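Local coordinates for glycerate 2-kinase (Pyrococcus horikoshii, PDB 1X3L), which catalyses the ATP-dependent phosphorylation of D-glycerate to 2-phosphoglycerate and also accepts other nucleotides or pyrophosphate as phosphate donor, at residues 61-66 with 128-133; 188-193 with 261-266. One frame throughout, in Å; residues are numbered along the deposited sequence.

Contact 1: 61-66 with 128-133; sequences CEMARA and LISGGG. With SO4 (sulfate ion), chain B.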
loop_
_atom_site.group_PDB
_atom_site.type_symbol
_atom_site.label_atom_id
_atom_site.label_comp_id
_atom_site.label_asym_id
_atom_site.label_seq_id
_atom_site.Cartn_x
_atom_site.Cartn_y
_atom_site.Cartn_z
ATOM N N CYS A 61 -6.571 13.741 0.384
ATOM C CA CYS A 61 -7.646 14.475 1.045
ATOM C C CYS A 61 -8.122 13.814 2.329
ATOM O O CYS A 61 -8.358 14.494 3.328
ATOM C CB CYS A 61 -8.832 14.663 0.098
ATOM S SG CYS A 61 -8.485 15.795 -1.265
ATOM N N GLU A 62 -8.271 12.495 2.313
ATOM C CA GLU A 62 -8.712 11.808 3.519
ATOM C C GLU A 62 -7.679 11.954 4.638
ATOM O O GLU A 62 -8.034 12.222 5.784
ATOM C CB GLU A 62 -8.996 10.332 3.224
ATOM C CG GLU A 62 -10.370 10.103 2.609
ATOM C CD GLU A 62 -11.501 10.464 3.570
ATOM O OE1 GLU A 62 -11.773 9.681 4.512
ATOM O OE2 GLU A 62 -12.116 11.540 3.390
ATOM N N MET A 63 -6.401 11.799 4.310
ATOM C CA MET A 63 -5.359 11.937 5.324
ATOM C C MET A 63 -5.308 13.375 5.837
ATOM O O MET A 63 -5.199 13.609 7.039
ATOM C CB MET A 63 -4.005 11.514 4.748
ATOM C CG MET A 63 -3.904 10.002 4.525
ATOM S SD MET A 63 -2.427 9.473 3.645
ATOM C CE MET A 63 -1.208 9.477 4.991
ATOM N N ALA A 64 -5.407 14.331 4.919
ATOM C CA ALA A 64 -5.387 15.751 5.271
ATOM C C ALA A 64 -6.553 16.109 6.186
ATOM O O ALA A 64 -6.402 16.891 7.123
ATOM C CB ALA A 64 -5.443 16.605 4.004
ATOM N N ARG A 65 -7.720 15.540 5.904
ATOM C CA ARG A 65 -8.913 15.801 6.700
ATOM C C ARG A 65 -8.697 15.384 8.157
ATOM O O ARG A 65 -9.150 16.066 9.081
ATOM C CB ARG A 65 -10.108 15.054 6.094
ATOM C CG ARG A 65 -11.451 15.372 6.729
ATOM C CD ARG A 65 -12.599 14.864 5.857
ATOM N NE ARG A 65 -12.604 13.407 5.709
ATOM C CZ ARG A 65 -13.073 12.556 6.619
ATOM N NH1 ARG A 65 -13.586 13.006 7.759
ATOM N NH2 ARG A 65 -13.025 11.248 6.392
ATOM N N ALA A 66 -7.997 14.272 8.362
ATOM C CA ALA A 66 -7.721 13.787 9.711
ATOM C C ALA A 66 -6.851 14.786 10.474
ATOM O O ALA A 66 -7.094 15.071 11.651
ATOM C CB ALA A 66 -7.027 12.423 9.649
ATOM N N LEU A 128 1.966 13.887 3.943
ATOM C CA LEU A 128 1.064 12.740 3.902
ATOM C C LEU A 128 1.193 12.015 2.562
ATOM O O LEU A 128 0.820 12.541 1.512
ATOM C CB LEU A 128 -0.375 13.223 4.147
ATOM C CG LEU A 128 -0.542 14.156 5.363
ATOM C CD1 LEU A 128 -2.012 14.535 5.547
ATOM C CD2 LEU A 128 -0.024 13.465 6.625
ATOM N N ILE A 129 1.719 10.796 2.608
ATOM C CA ILE A 129 1.954 10.024 1.397
ATOM C C ILE A 129 1.114 8.752 1.242
ATOM O O ILE A 129 0.978 7.954 2.172
ATOM C CB ILE A 129 3.450 9.643 1.303
ATOM C CG1 ILE A 129 4.314 10.891 1.519
ATOM C CG2 ILE A 129 3.752 9.026 -0.060
ATOM C CD1 ILE A 129 5.824 10.613 1.564
ATOM N N SER A 130 0.554 8.578 0.049
ATOM C CA SER A 130 -0.249 7.403 -0.274
ATOM C C SER A 130 0.030 6.993 -1.718
ATOM O O SER A 130 0.878 7.590 -2.383
ATOM C CB SER A 130 -1.742 7.675 -0.059
ATOM O OG SER A 130 -2.159 8.871 -0.693
ATOM N N GLY A 131 -0.678 5.971 -2.194
ATOM C CA GLY A 131 -0.467 5.476 -3.544
ATOM C C GLY A 131 -0.676 6.472 -4.668
ATOM O O GLY A 131 -1.539 7.344 -4.583
ATOM N N GLY A 132 0.126 6.336 -5.722
ATOM C CA GLY A 132 0.016 7.222 -6.871
ATOM C C GLY A 132 0.794 8.526 -6.778
ATOM O O GLY A 132 0.744 9.355 -7.690
ATOM N N GLY A 133 1.521 8.708 -5.680
ATOM C CA GLY A 133 2.290 9.925 -5.494
ATOM C C GLY A 133 3.348 10.250 -6.538
ATOM O O GLY A 133 3.700 11.418 -6.705
HETATM S S SO4 B . 3.547 5.011 -6.677
HETATM O O1 SO4 B . 4.873 4.967 -6.039
HETATM O O2 SO4 B . 3.530 4.053 -7.795
HETATM O O3 SO4 B . 3.264 6.368 -7.181
HETATM O O4 SO4 B . 2.512 4.642 -5.696
#

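Contact 2: 188-193 with 261-266; sequences TGIVLI and HNFLIA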
loop_
_atom_site.group_PDB
_atom_site.type_symbol
_atom_site.label_atom_id
_atom_site.label_comp_id
_atom_site.label_asym_id
_atom_site.label_seq_id
_atom_site.Cartn_x
_atom_site.Cartn_y
_atom_site.Cartn_z
ATOM N N THR A 188 10.427 21.088 11.293
ATOM C CA THR A 188 10.266 19.685 11.637
ATOM C C THR A 188 9.333 19.010 10.644
ATOM O O THR A 188 8.211 19.467 10.422
ATOM C CB THR A 188 9.683 19.513 13.053
ATOM O OG1 THR A 188 10.609 20.024 14.017
ATOM C CG2 THR A 188 9.428 18.043 13.345
ATOM N N GLY A 189 9.804 17.923 10.043
ATOM C CA GLY A 189 8.982 17.202 9.094
ATOM C C GLY A 189 8.422 15.914 9.668
ATOM O O GLY A 189 9.170 15.047 10.133
ATOM N N ILE A 190 7.099 15.787 9.659
ATOM C CA ILE A 190 6.455 14.577 10.152
ATOM C C ILE A 190 5.793 13.922 8.941
ATOM O O ILE A 190 4.793 14.415 8.426
ATOM C CB ILE A 190 5.409 14.898 11.247
ATOM C CG1 ILE A 190 6.120 15.473 12.477
ATOM C CG2 ILE A 190 4.640 13.636 11.625
ATOM C CD1 ILE A 190 5.200 15.829 13.635
ATOM N N VAL A 191 6.372 12.817 8.484
ATOM C CA VAL A 191 5.873 12.112 7.311
ATOM C C VAL A 191 5.029 10.901 7.675
ATOM O O VAL A 191 5.485 10.015 8.398
ATOM C CB VAL A 191 7.052 11.649 6.421
ATOM C CG1 VAL A 191 6.533 11.025 5.133
ATOM C CG2 VAL A 191 7.961 12.836 6.113
ATOM N N LEU A 192 3.793 10.883 7.186
ATOM C CA LEU A 192 2.883 9.773 7.435
ATOM C C LEU A 192 2.694 9.052 6.102
ATOM O O LEU A 192 2.247 9.643 5.116
ATOM C CB LEU A 192 1.545 10.288 7.979
ATOM C CG LEU A 192 1.650 11.204 9.211
ATOM C CD1 LEU A 192 0.250 11.519 9.733
ATOM C CD2 LEU A 192 2.489 10.528 10.302
ATOM N N ILE A 193 3.040 7.774 6.078
ATOM C CA ILE A 193 2.961 6.994 4.849
ATOM C C ILE A 193 2.053 5.765 4.929
ATOM O O ILE A 193 1.969 5.101 5.960
ATOM C CB ILE A 193 4.375 6.520 4.442
ATOM C CG1 ILE A 193 5.332 7.715 4.433
ATOM C CG2 ILE A 193 4.339 5.857 3.069
ATOM C CD1 ILE A 193 6.802 7.336 4.314
ATOM N N HIS A 261 11.061 13.050 10.128
ATOM C CA HIS A 261 10.751 11.717 10.619
ATOM C C HIS A 261 9.702 11.002 9.775
ATOM O O HIS A 261 8.628 11.534 9.512
ATOM C CB HIS A 261 10.259 11.826 12.059
ATOM C CG HIS A 261 11.131 12.681 12.923
ATOM N ND1 HIS A 261 12.216 12.181 13.612
ATOM C CD2 HIS A 261 11.105 14.010 13.176
ATOM C CE1 HIS A 261 12.820 13.166 14.252
ATOM N NE2 HIS A 261 12.165 14.287 14.004
ATOM N N ASN A 262 10.025 9.783 9.368
ATOM C CA ASN A 262 9.124 8.985 8.556
ATOM C C ASN A 262 8.391 7.949 9.397
ATOM O O ASN A 262 9.006 7.202 10.157
ATOM C CB ASN A 262 9.910 8.303 7.437
ATOM C CG ASN A 262 10.392 9.287 6.387
ATOM O OD1 ASN A 262 9.595 9.829 5.621
ATOM N ND2 ASN A 262 11.698 9.530 6.353
ATOM N N PHE A 263 7.070 7.929 9.258
ATOM C CA PHE A 263 6.215 6.998 9.983
ATOM C C PHE A 263 5.329 6.247 8.991
ATOM O O PHE A 263 4.682 6.855 8.137
ATOM C CB PHE A 263 5.305 7.748 10.965
ATOM C CG PHE A 263 6.047 8.552 11.998
ATOM C CD1 PHE A 263 6.471 7.962 13.189
ATOM C CD2 PHE A 263 6.320 9.902 11.782
ATOM C CE1 PHE A 263 7.155 8.708 14.153
ATOM C CE2 PHE A 263 7.002 10.658 12.737
ATOM C CZ PHE A 263 7.420 10.061 13.924
ATOM N N LEU A 264 5.311 4.925 9.097
ATOM C CA LEU A 264 4.465 4.107 8.243
ATOM C C LEU A 264 3.237 3.894 9.130
ATOM O O LEU A 264 3.330 3.241 10.173
ATOM C CB LEU A 264 5.165 2.778 7.924
ATOM C CG LEU A 264 4.437 1.781 7.009
ATOM C CD1 LEU A 264 4.076 2.439 5.683
ATOM C CD2 LEU A 264 5.332 0.561 6.780
ATOM N N ILE A 265 2.095 4.452 8.732
ATOM C CA ILE A 265 0.891 4.351 9.558
ATOM C C ILE A 265 -0.221 3.420 9.079
ATOM O O ILE A 265 -1.228 3.240 9.764
ATOM C CB ILE A 265 0.290 5.748 9.800
ATOM C CG1 ILE A 265 -0.287 6.305 8.493
ATOM C CG2 ILE A 265 1.375 6.682 10.334
ATOM C CD1 ILE A 265 -1.150 7.534 8.678
ATOM N N ALA A 266 -0.055 2.839 7.900
ATOM C CA ALA A 266 -1.047 1.904 7.379
ATOM C C ALA A 266 -0.264 0.973 6.482
ATOM O O ALA A 266 0.501 1.425 5.628
ATOM C CB ALA A 266 -2.135 2.640 6.588
#

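Contact 1: 61-66 with 128-133
Met63 and Leu128 join helix 60-70 to the face of the parallel six-stranded sheet, the helix-on-strand layer packing of a Rossmann-like alpha/beta domain. The joint is apolar, with no hydrogen bond from one segment to the other. The two long side chains slide past each other in opposite directions: CD1 of Leu128 reaches the helix backbone, 3.5 Å from Ala64 N, while CE of Met63 runs back over the strand to lie 3.9 Å from Leu128 CB. A bend at chi3 (81°) turns that methyl out of the line of the Met63 chain. Leu128 CD1 also sits 3.7 Å from Met63 CB, with the methyl of Ala64 as a looser neighbour. Just past the end of the strand, the Met63 sulphur approaches Ser130 CB. Leu192 and Ile194 of strand 188-194 also touch Met63, which thus spans two neighbouring strands.

Polar groups work outside this apolar joint. Arg65, three residues after Glu62 on the helix, grips it side-on through NE and NH2 in a salt bridge; NH2 lies 2.7 Å from Glu62 OE1, and NE meets OE2 from above the carboxylate plane. Ser130 turns its hydroxyl to Ala59 N, which ties the turn after the strand to the residue just before helix 60-70, close to Lys58, a probable substrate-binding residue.

Beyond the strand, Ser130 to Gly133 form a type II beta turn, with Gly132 at the N-cap of the next helix. At the positive phi of Gly132 (86°) a CB would be jammed against the carbonyl O of Gly131. A sulfate, probably from the crystallisation liquor, is held here with help from Ser134 N and Ala206 N, and Gly132 N donates to its O4 at 2.9 Å.

Contact 2: 188-193 with 261-266
His261 opens the pairing of strand 260-266 with strand 188-194, the parallel edge pair of the six-stranded sheet, its backbone N donating to Gly189 O at 2.8 Å. Its carbonyl then accepts Val191 N, while its ring edge lies near Thr188 CG2. On the opposite face, Asn262 lies beside Val191 and points the same way, its OD1 3.2 Å from Val191 CB; the same oxygen is hydrogen-bonded to Thr210. Phe263 carries two rungs of the ladder, its N to Val191 O and its O to Ile193 N. Its ring meets Val191 O at the edge, in plane, with CD2 3.5 Å away, and Ile190 CG2 comes obliquely to CE2 at 4.0 Å. An alanine in place of Phe263 would probably open a gap beside Ile190 CG2 and leave Val191 O without the ring edge. Leu264 is on the face of Asn262; a chi2 of 56° sets its CD1 3.4 Å from Ile193 O. Ile265 crosses Leu192 obliquely, CD1 3.9 Å from Leu192 CB, and closes the ladder with its backbone N-H, given to Ile193 O at 2.8 Å.

Contact 1 packs a helix on the sheet, whereas contact 2 holds the sheet together at its edge. Contact 1 is fully buried and works chiefly through apolar side chains, with no hydrogen bond between its segments; contact 2 is partly buried, runs to the outermost strand, and rests on a backbone ladder with side chains packed along both faces. They meet because strands 124-129 and 188-194 are neighbours: Ile129 N probably donates to Leu192 O at 2.8 Å, and Leu128 CD2 packs on Leu192 CD1. The 128-133 segment ends in a type II turn rich in glycine, beside a sulfate and near a probable substrate-binding lysine, whereas contact 2 lies away from that lysine.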